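Local coordinates for glucose-binding protein (Thermus thermophilus HB27, PDB 2B3F) that binds glucose and galactose as a periplasmic solute-binding protein and is probably part of a binding-protein-dependent sugar transport system, at residues H66-T74 with H348-M357; R120-P128 with G258-P267. All coordinates share one frame; numbering follows the deposited sequence.

Contact 1: H66-T74 with H348-M357. With GAL (beta-D-galactopyranose), chain G.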
loop_
_atom_site.group_PDB
_atom_site.type_symbol
_atom_site.label_atom_id
_atom_site.label_comp_id
_atom_site.label_asym_id
_atom_site.label_seq_id
_atom_site.Cartn_x
_atom_site.Cartn_y
_atom_site.Cartn_z
ATOM N N HIS A 66 3.734 -5.313 -6.405
ATOM C CA HIS A 66 2.702 -5.681 -5.487
ATOM C C HIS A 66 2.151 -7.072 -5.744
ATOM O O HIS A 66 1.790 -7.413 -6.864
ATOM C CB HIS A 66 1.537 -4.689 -5.541
ATOM C CG HIS A 66 1.857 -3.369 -4.920
ATOM N ND1 HIS A 66 1.646 -2.177 -5.571
ATOM C CD2 HIS A 66 2.368 -3.055 -3.710
ATOM C CE1 HIS A 66 2.001 -1.180 -4.780
ATOM N NE2 HIS A 66 2.436 -1.681 -3.641
ATOM N N ALA A 67 2.011 -7.831 -4.671
ATOM C CA ALA A 67 1.356 -9.142 -4.767
ATOM C C ALA A 67 -0.105 -8.955 -5.170
ATOM O O ALA A 67 -0.791 -8.049 -4.671
ATOM C CB ALA A 67 1.442 -9.872 -3.446
ATOM N N GLY A 68 -0.573 -9.823 -6.057
ATOM C CA GLY A 68 -1.963 -9.820 -6.500
ATOM C C GLY A 68 -2.066 -9.468 -7.972
ATOM O O GLY A 68 -1.173 -9.774 -8.759
ATOM N N MET A 69 -3.163 -8.793 -8.339
ATOM C CA MET A 69 -3.455 -8.532 -9.739
ATOM C C MET A 69 -2.470 -7.611 -10.406
ATOM O O MET A 69 -2.285 -7.706 -11.599
ATOM C CB MET A 69 -4.874 -8.012 -9.904
ATOM C CG MET A 69 -5.910 -9.052 -9.596
ATOM S SD MET A 69 -5.734 -10.505 -10.671
ATOM C CE MET A 69 -6.898 -11.629 -9.911
ATOM N N GLU A 70 -1.803 -6.734 -9.650
ATOM C CA GLU A 70 -0.759 -5.892 -10.250
ATOM C C GLU A 70 0.338 -6.769 -10.850
ATOM O O GLU A 70 0.740 -6.588 -11.997
ATOM C CB GLU A 70 -0.175 -4.923 -9.208
ATOM C CG GLU A 70 1.019 -4.096 -9.684
ATOM C CD GLU A 70 1.587 -3.208 -8.597
ATOM O OE1 GLU A 70 0.722 -2.488 -8.018
ATOM O OE2 GLU A 70 2.858 -3.241 -8.312
ATOM N N LEU A 71 0.847 -7.690 -10.036
ATOM C CA LEU A 71 1.876 -8.636 -10.485
ATOM C C LEU A 71 1.377 -9.471 -11.664
ATOM O O LEU A 71 2.026 -9.570 -12.706
ATOM C CB LEU A 71 2.223 -9.572 -9.332
ATOM C CG LEU A 71 3.095 -10.807 -9.590
ATOM C CD1 LEU A 71 4.501 -10.420 -10.001
ATOM C CD2 LEU A 71 3.098 -11.641 -8.327
ATOM N N ILE A 72 0.227 -10.102 -11.468
ATOM C CA ILE A 72 -0.238 -11.103 -12.424
ATOM C C ILE A 72 -0.594 -10.485 -13.774
ATOM O O ILE A 72 -0.163 -10.963 -14.820
ATOM C CB ILE A 72 -1.432 -11.907 -11.858
ATOM C CG1 ILE A 72 -1.031 -12.684 -10.591
ATOM C CG2 ILE A 72 -1.984 -12.873 -12.906
ATOM C CD1 ILE A 72 0.241 -13.480 -10.668
ATOM N N GLY A 73 -1.337 -9.385 -13.740
ATOM C CA GLY A 73 -1.933 -8.828 -14.944
ATOM C C GLY A 73 -0.987 -8.051 -15.827
ATOM O O GLY A 73 -1.384 -7.632 -16.925
ATOM N N THR A 74 0.248 -7.834 -15.371
ATOM C CA THR A 74 1.222 -7.105 -16.193
ATOM C C THR A 74 2.349 -8.014 -16.698
ATOM O O THR A 74 2.258 -8.492 -17.832
ATOM C CB THR A 74 1.712 -5.846 -15.479
ATOM O OG1 THR A 74 0.561 -5.033 -15.155
ATOM C CG2 THR A 74 2.645 -5.042 -16.379
ATOM N N HIS A 348 -2.918 -0.236 -4.101
ATOM C CA HIS A 348 -1.632 -0.897 -3.888
ATOM C C HIS A 348 -1.634 -2.353 -4.412
ATOM O O HIS A 348 -0.927 -3.204 -3.872
ATOM C CB HIS A 348 -1.223 -0.759 -2.435
ATOM C CG HIS A 348 -1.225 0.675 -1.984
ATOM N ND1 HIS A 348 -0.225 1.555 -2.333
ATOM C CD2 HIS A 348 -2.146 1.386 -1.298
ATOM C CE1 HIS A 348 -0.528 2.754 -1.861
ATOM N NE2 HIS A 348 -1.692 2.682 -1.237
ATOM N N GLY A 349 -2.424 -2.595 -5.459
ATOM C CA GLY A 349 -2.166 -3.694 -6.389
ATOM C C GLY A 349 -2.718 -5.072 -6.113
ATOM O O GLY A 349 -2.496 -5.988 -6.913
ATOM N N ALA A 350 -3.435 -5.241 -5.011
ATOM C CA ALA A 350 -3.889 -6.583 -4.659
ATOM C C ALA A 350 -5.053 -7.064 -5.525
ATOM O O ALA A 350 -5.017 -8.224 -6.012
ATOM C CB ALA A 350 -4.236 -6.669 -3.206
ATOM N N VAL A 351 -6.055 -6.197 -5.748
ATOM C CA VAL A 351 -7.378 -6.648 -6.236
ATOM C C VAL A 351 -7.701 -6.381 -7.707
ATOM O O VAL A 351 -8.582 -7.053 -8.278
ATOM C CB VAL A 351 -8.522 -6.099 -5.354
ATOM C CG1 VAL A 351 -8.388 -6.609 -3.928
ATOM C CG2 VAL A 351 -8.549 -4.587 -5.348
ATOM N N ALA A 352 -7.000 -5.426 -8.326
ATOM C CA ALA A 352 -7.279 -5.039 -9.704
ATOM C C ALA A 352 -6.008 -4.952 -10.523
ATOM O O ALA A 352 -4.965 -4.527 -10.035
ATOM C CB ALA A 352 -7.983 -3.680 -9.739
ATOM N N PRO A 353 -6.109 -5.285 -11.814
ATOM C CA PRO A 353 -4.934 -5.170 -12.660
ATOM C C PRO A 353 -4.528 -3.728 -12.905
ATOM O O PRO A 353 -5.346 -2.827 -12.731
ATOM C CB PRO A 353 -5.383 -5.822 -13.962
ATOM C CG PRO A 353 -6.837 -5.640 -13.983
ATOM C CD PRO A 353 -7.292 -5.730 -12.558
ATOM N N GLU A 354 -3.280 -3.525 -13.313
ATOM C CA GLU A 354 -2.776 -2.183 -13.621
ATOM C C GLU A 354 -3.612 -1.440 -14.676
ATOM O O GLU A 354 -3.708 -0.213 -14.637
ATOM C CB GLU A 354 -1.300 -2.252 -14.038
ATOM C CG GLU A 354 -0.382 -2.615 -12.846
ATOM C CD GLU A 354 1.107 -2.372 -13.096
ATOM O OE1 GLU A 354 1.579 -2.705 -14.208
ATOM O OE2 GLU A 354 1.800 -1.847 -12.161
ATOM N N SER A 355 -4.215 -2.184 -15.601
ATOM C CA SER A 355 -5.092 -1.604 -16.631
ATOM C C SER A 355 -6.197 -0.763 -15.990
ATOM O O SER A 355 -6.516 0.332 -16.460
ATOM C CB SER A 355 -5.711 -2.717 -17.471
ATOM O OG SER A 355 -6.478 -3.608 -16.694
ATOM N N PHE A 356 -6.759 -1.275 -14.895
ATOM C CA PHE A 356 -7.769 -0.549 -14.148
ATOM C C PHE A 356 -7.127 0.470 -13.191
ATOM O O PHE A 356 -7.541 1.632 -13.151
ATOM C CB PHE A 356 -8.638 -1.528 -13.356
ATOM C CG PHE A 356 -9.759 -0.863 -12.627
ATOM C CD1 PHE A 356 -11.004 -0.714 -13.213
ATOM C CD2 PHE A 356 -9.556 -0.340 -11.362
ATOM C CE1 PHE A 356 -12.030 -0.094 -12.532
ATOM C CE2 PHE A 356 -10.581 0.304 -10.689
ATOM C CZ PHE A 356 -11.816 0.441 -11.294
ATOM N N MET A 357 -6.139 0.040 -12.403
ATOM C CA MET A 357 -5.464 0.941 -11.445
ATOM C C MET A 357 -4.999 2.244 -12.080
ATOM O O MET A 357 -5.156 3.325 -11.506
ATOM C CB MET A 357 -4.235 0.287 -10.811
ATOM C CG MET A 357 -4.522 -0.937 -9.974
ATOM S SD MET A 357 -2.993 -1.829 -9.544
ATOM C CE MET A 357 -2.160 -0.576 -8.574
HETATM C C1 GAL G . 3.023 1.467 -1.631
HETATM C C2 GAL G . 4.177 0.504 -1.323
HETATM C C3 GAL G . 4.876 0.853 -0.016
HETATM C C4 GAL G . 5.282 2.328 0.016
HETATM C C5 GAL G . 4.065 3.184 -0.413
HETATM C C6 GAL G . 4.329 4.699 -0.446
HETATM O O1 GAL G . 2.435 1.178 -2.863
HETATM O O2 GAL G . 3.672 -0.842 -1.312
HETATM O O3 GAL G . 6.030 0.041 0.151
HETATM O O4 GAL G . 6.382 2.481 -0.841
HETATM O O5 GAL G . 3.564 2.792 -1.668
HETATM O O6 GAL G . 5.148 5.032 -1.526
HETATM O O HOH W 1 -0.463 -5.932 -2.809
HETATM O O HOH W 2 -1.584 -5.857 -13.759
HETATM O O HOH W 3 -3.120 -4.822 -16.601
#

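Contact 2: R120-P128 with G258-P267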
loop_
_atom_site.group_PDB
_atom_site.type_symbol
_atom_site.label_atom_id
_atom_site.label_comp_id
_atom_site.label_asym_id
_atom_site.label_seq_id
_atom_site.Cartn_x
_atom_site.Cartn_y
_atom_site.Cartn_z
ATOM N N ARG A 120 -0.673 -2.316 5.717
ATOM C CA ARG A 120 -2.096 -2.069 5.892
ATOM C C ARG A 120 -2.432 -0.702 5.292
ATOM O O ARG A 120 -1.751 0.292 5.594
ATOM C CB ARG A 120 -2.432 -2.020 7.371
ATOM C CG ARG A 120 -3.909 -1.960 7.635
ATOM C CD ARG A 120 -4.202 -2.126 9.098
ATOM N NE ARG A 120 -5.626 -2.210 9.344
ATOM C CZ ARG A 120 -6.149 -2.483 10.532
ATOM N NH1 ARG A 120 -5.361 -2.680 11.562
ATOM N NH2 ARG A 120 -7.454 -2.577 10.682
ATOM N N SER A 121 -3.488 -0.671 4.491
ATOM C CA SER A 121 -3.935 0.545 3.842
ATOM C C SER A 121 -4.823 1.402 4.758
ATOM O O SER A 121 -4.668 2.635 4.797
ATOM C CB SER A 121 -4.694 0.213 2.554
ATOM O OG SER A 121 -5.259 1.397 1.999
ATOM N N ASN A 122 -5.749 0.764 5.473
ATOM C CA ASN A 122 -6.825 1.485 6.167
ATOM C C ASN A 122 -6.460 1.877 7.604
ATOM O O ASN A 122 -7.044 1.337 8.573
ATOM C CB ASN A 122 -8.135 0.682 6.113
ATOM C CG ASN A 122 -8.041 -0.705 6.794
ATOM O OD1 ASN A 122 -7.045 -1.421 6.666
ATOM N ND2 ASN A 122 -9.086 -1.064 7.531
ATOM N N VAL A 123 -5.508 2.808 7.737
ATOM C CA VAL A 123 -5.138 3.329 9.039
ATOM C C VAL A 123 -5.326 4.841 9.086
ATOM O O VAL A 123 -4.977 5.565 8.142
ATOM C CB VAL A 123 -3.673 2.975 9.438
ATOM C CG1 VAL A 123 -3.413 3.361 10.892
ATOM C CG2 VAL A 123 -3.409 1.465 9.203
ATOM N N MET A 124 -5.875 5.296 10.212
ATOM C CA MET A 124 -6.057 6.704 10.496
ATOM C C MET A 124 -5.058 7.091 11.579
ATOM O O MET A 124 -5.020 6.464 12.662
ATOM C CB MET A 124 -7.495 6.985 10.983
ATOM C CG MET A 124 -7.760 8.460 11.342
ATOM S SD MET A 124 -9.464 8.724 11.905
ATOM C CE MET A 124 -9.546 7.724 13.391
ATOM N N TRP A 125 -4.250 8.108 11.283
ATOM C CA TRP A 125 -3.193 8.610 12.159
ATOM C C TRP A 125 -3.616 9.935 12.790
ATOM O O TRP A 125 -4.244 10.755 12.141
ATOM C CB TRP A 125 -1.894 8.821 11.380
ATOM C CG TRP A 125 -1.565 7.628 10.549
ATOM C CD1 TRP A 125 -1.873 7.437 9.238
ATOM C CD2 TRP A 125 -0.900 6.435 10.981
ATOM N NE1 TRP A 125 -1.448 6.202 8.823
ATOM C CE2 TRP A 125 -0.841 5.565 9.868
ATOM C CE3 TRP A 125 -0.349 6.011 12.206
ATOM C CZ2 TRP A 125 -0.272 4.302 9.937
ATOM C CZ3 TRP A 125 0.216 4.767 12.268
ATOM C CH2 TRP A 125 0.258 3.923 11.144
ATOM N N TYR A 126 -3.256 10.121 14.053
ATOM C CA TYR A 126 -3.574 11.336 14.781
ATOM C C TYR A 126 -2.594 11.462 15.941
ATOM O O TYR A 126 -1.826 10.538 16.217
ATOM C CB TYR A 126 -5.017 11.285 15.291
ATOM C CG TYR A 126 -5.317 10.125 16.230
ATOM C CD1 TYR A 126 -5.131 10.250 17.603
ATOM C CD2 TYR A 126 -5.778 8.898 15.744
ATOM C CE1 TYR A 126 -5.398 9.193 18.469
ATOM C CE2 TYR A 126 -6.051 7.844 16.599
ATOM C CZ TYR A 126 -5.858 7.996 17.960
ATOM O OH TYR A 126 -6.130 6.940 18.807
ATOM N N LEU A 127 -2.638 12.608 16.619
ATOM C CA LEU A 127 -1.752 12.888 17.743
ATOM C C LEU A 127 -2.630 12.944 18.974
ATOM O O LEU A 127 -3.474 13.840 19.071
ATOM C CB LEU A 127 -1.078 14.245 17.553
ATOM C CG LEU A 127 0.344 14.299 16.992
ATOM C CD1 LEU A 127 0.527 13.382 15.787
ATOM C CD2 LEU A 127 0.735 15.733 16.680
ATOM N N PRO A 128 -2.489 11.976 19.898
ATOM C CA PRO A 128 -3.335 12.034 21.097
ATOM C C PRO A 128 -3.283 13.361 21.892
ATOM O O PRO A 128 -4.325 13.809 22.359
ATOM C CB PRO A 128 -2.834 10.861 21.945
ATOM C CG PRO A 128 -2.222 9.929 21.004
ATOM C CD PRO A 128 -1.642 10.777 19.888
ATOM N N GLY A 258 2.387 5.663 20.051
ATOM C CA GLY A 258 1.405 5.558 21.124
ATOM C C GLY A 258 1.240 6.826 21.942
ATOM O O GLY A 258 0.135 7.134 22.387
ATOM N N THR A 259 2.331 7.559 22.135
ATOM C CA THR A 259 2.308 8.808 22.876
ATOM C C THR A 259 2.479 10.029 21.976
ATOM O O THR A 259 1.684 10.952 22.069
ATOM C CB THR A 259 3.369 8.816 24.007
ATOM O OG1 THR A 259 4.652 8.445 23.496
ATOM C CG2 THR A 259 2.973 7.829 25.093
ATOM N N ASP A 260 3.500 10.044 21.114
ATOM C CA ASP A 260 3.701 11.182 20.189
ATOM C C ASP A 260 2.766 11.111 18.974
ATOM O O ASP A 260 2.522 12.123 18.323
ATOM C CB ASP A 260 5.139 11.262 19.686
ATOM C CG ASP A 260 6.138 11.626 20.777
ATOM O OD1 ASP A 260 5.731 12.279 21.759
ATOM O OD2 ASP A 260 7.332 11.280 20.626
ATOM N N PHE A 261 2.304 9.911 18.639
ATOM C CA PHE A 261 1.267 9.705 17.634
ATOM C C PHE A 261 0.533 8.427 17.960
ATOM O O PHE A 261 1.038 7.598 18.724
ATOM C CB PHE A 261 1.848 9.641 16.204
ATOM C CG PHE A 261 2.661 8.393 15.905
ATOM C CD1 PHE A 261 2.062 7.280 15.330
ATOM C CD2 PHE A 261 4.030 8.346 16.175
ATOM C CE1 PHE A 261 2.798 6.122 15.050
ATOM C CE2 PHE A 261 4.779 7.198 15.882
ATOM C CZ PHE A 261 4.145 6.081 15.324
ATOM N N ALA A 262 -0.649 8.270 17.385
ATOM C CA ALA A 262 -1.455 7.084 17.595
ATOM C C ALA A 262 -2.193 6.713 16.313
ATOM O O ALA A 262 -2.080 7.410 15.308
ATOM C CB ALA A 262 -2.431 7.296 18.746
ATOM N N TRP A 263 -2.933 5.612 16.362
ATOM C CA TRP A 263 -3.558 5.039 15.183
ATOM C C TRP A 263 -4.860 4.335 15.522
ATOM O O TRP A 263 -5.064 3.867 16.648
ATOM C CB TRP A 263 -2.607 4.045 14.503
ATOM C CG TRP A 263 -2.156 2.972 15.433
ATOM C CD1 TRP A 263 -2.733 1.758 15.615
ATOM C CD2 TRP A 263 -1.040 3.032 16.329
ATOM N NE1 TRP A 263 -2.036 1.035 16.567
ATOM C CE2 TRP A 263 -0.997 1.801 17.026
ATOM C CE3 TRP A 263 -0.059 3.993 16.593
ATOM C CZ2 TRP A 263 -0.012 1.518 17.981
ATOM C CZ3 TRP A 263 0.919 3.715 17.543
ATOM C CH2 TRP A 263 0.931 2.486 18.226
ATOM N N ALA A 264 -5.749 4.277 14.544
ATOM C CA ALA A 264 -6.943 3.446 14.595
ATOM C C ALA A 264 -7.261 2.986 13.182
ATOM O O ALA A 264 -6.774 3.594 12.213
ATOM C CB ALA A 264 -8.115 4.214 15.157
ATOM N N PRO A 265 -8.087 1.937 13.047
ATOM C CA PRO A 265 -8.572 1.599 11.714
ATOM C C PRO A 265 -9.295 2.802 11.106
ATOM O O PRO A 265 -9.810 3.664 11.851
ATOM C CB PRO A 265 -9.543 0.452 11.972
ATOM C CG PRO A 265 -9.038 -0.183 13.228
ATOM C CD PRO A 265 -8.622 1.011 14.063
ATOM N N SER A 266 -9.314 2.896 9.782
ATOM C CA SER A 266 -10.045 3.963 9.152
ATOM C C SER A 266 -11.486 3.853 9.650
ATOM O O SER A 266 -12.008 2.749 9.801
ATOM C CB SER A 266 -9.989 3.859 7.628
ATOM O OG SER A 266 -8.656 3.969 7.174
ATOM N N PRO A 267 -12.133 5.002 9.895
ATOM C CA PRO A 267 -13.522 4.983 10.344
ATOM C C PRO A 267 -14.392 3.992 9.567
ATOM O O PRO A 267 -14.346 3.931 8.333
ATOM C CB PRO A 267 -13.957 6.437 10.126
ATOM C CG PRO A 267 -12.743 7.223 10.294
ATOM C CD PRO A 267 -11.638 6.382 9.722
#

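Contact 1: H66-T74 with H348-M357
The first turn of the helix that begins at M69 receives the loop 348-353 through two backbone bonds, M69 N to A350 O (3.0 Å) and E70 N to G349 O (2.9 Å), so that carbonyls of the loop occupy N-H groups at a helix N terminus. Packing and backbone angles both favour glycine on either side: a side chain on G68 would run into A350 O, and one on G349 into H66 CB and E70 OE1. Beside this junction the carbonyl of H348 sits over one face of the H66 imidazole, its O 3.0 Å from H66 CG, and H348 CB makes a CH-pi contact over the H66 ring. The two histidines then reach different hydroxyls of the bound galactose. H66 NE2 donates to O2 of the sugar at 2.8 Å, while H348 ND1 is hydrogen-bonded to its O1 at 2.7 Å. Behind the H66 ring, on the side away from the sugar, E70 swings CG anti to its own backbone N (chi1 174°) and runs out extended, which carries OE1 to H66 ND1 at 2.6 Å, in the plane of the ring; its OE2 takes H66 N from above the carboxylate plane. At the far end T74 OG1 donates to E354 OE1 (2.7 Å). The carboxylates of E70 and E354 lie near each other, and R47 forms salt bridges to both, which probably offsets their repulsion. E70 is thus a second-shell residue: it holds the rotation of the H66 ring, and its charge probably favours the doubly protonated, cationic imidazole whose NE2-H is given to galactose O2.

Contact 2: R120-P128 with G258-P267
Y126 places its CG between the backbone N and the carbonyl carbon (chi1 60°), which folds the phenol back across the neighbouring strand, where CE1 meets A262 CB at 3.5 Å and the carbonyl O of A262 lies over one ring face. W125, with CG anti to its carbonyl carbon (chi1 -48°), turns its indole the other way, and CZ3 comes to 3.7 Å from W263 CB and 4.0 Å from F261 CE1. Strands 123-126 and 262-265 run antiparallel, with M124-A264 and Y126-A262 as hydrogen-bonded pairs and W125-W263 as a non-hydrogen-bonded pair between them. The bond from M124 N to A264 O is 2.8 Å long and nearly straight at 174°, and S266 N extends the pairing to N122 O. On the face that carries Y126, P128 CG, just past the end of strand 123-126, also presses on A262 CB at 3.5 Å, a tight fit, while M124 SD reaches P267 CD. An alanine in place of Y126 is likely to leave A262 CB without its aromatic cover, with only P128 still beside it. On the opposite face V123 CG1 lies over one face of the W125 indole. R120 NE donates to N122 OD1 in the guanidinium plane; the same arginine forms a salt bridge with D336 and bonds V272 O. W125 NE1 is hydrogen-bonded to M241 O. The edge strand 262-265 is therefore held to its neighbour by main-chain bonds along its length and by apolar packing on both faces, while the polar ends of R120 and W125 bind other parts of the fold.

Contacts 1 and 2 are nested along the chain. Following it from the N terminus, strand 62-66 leads into 66-74, the first half of contact 1. The chain then crosses to 120-128, passes through 129 largely helical residues, and returns at 258-267 to close contact 2 within a four-stranded mixed sheet. Later, after strand 272-280 has paired beside H66, the chain reaches 348-357 and closes contact 1, which so encloses contact 2 completely. Their centres lie about 27 Å apart on opposite sides of the chain's centre. Contact 1 joins helices 69-76 and 354-370 beside the sugar; contact 2 secures an edge strand of a separate sheet.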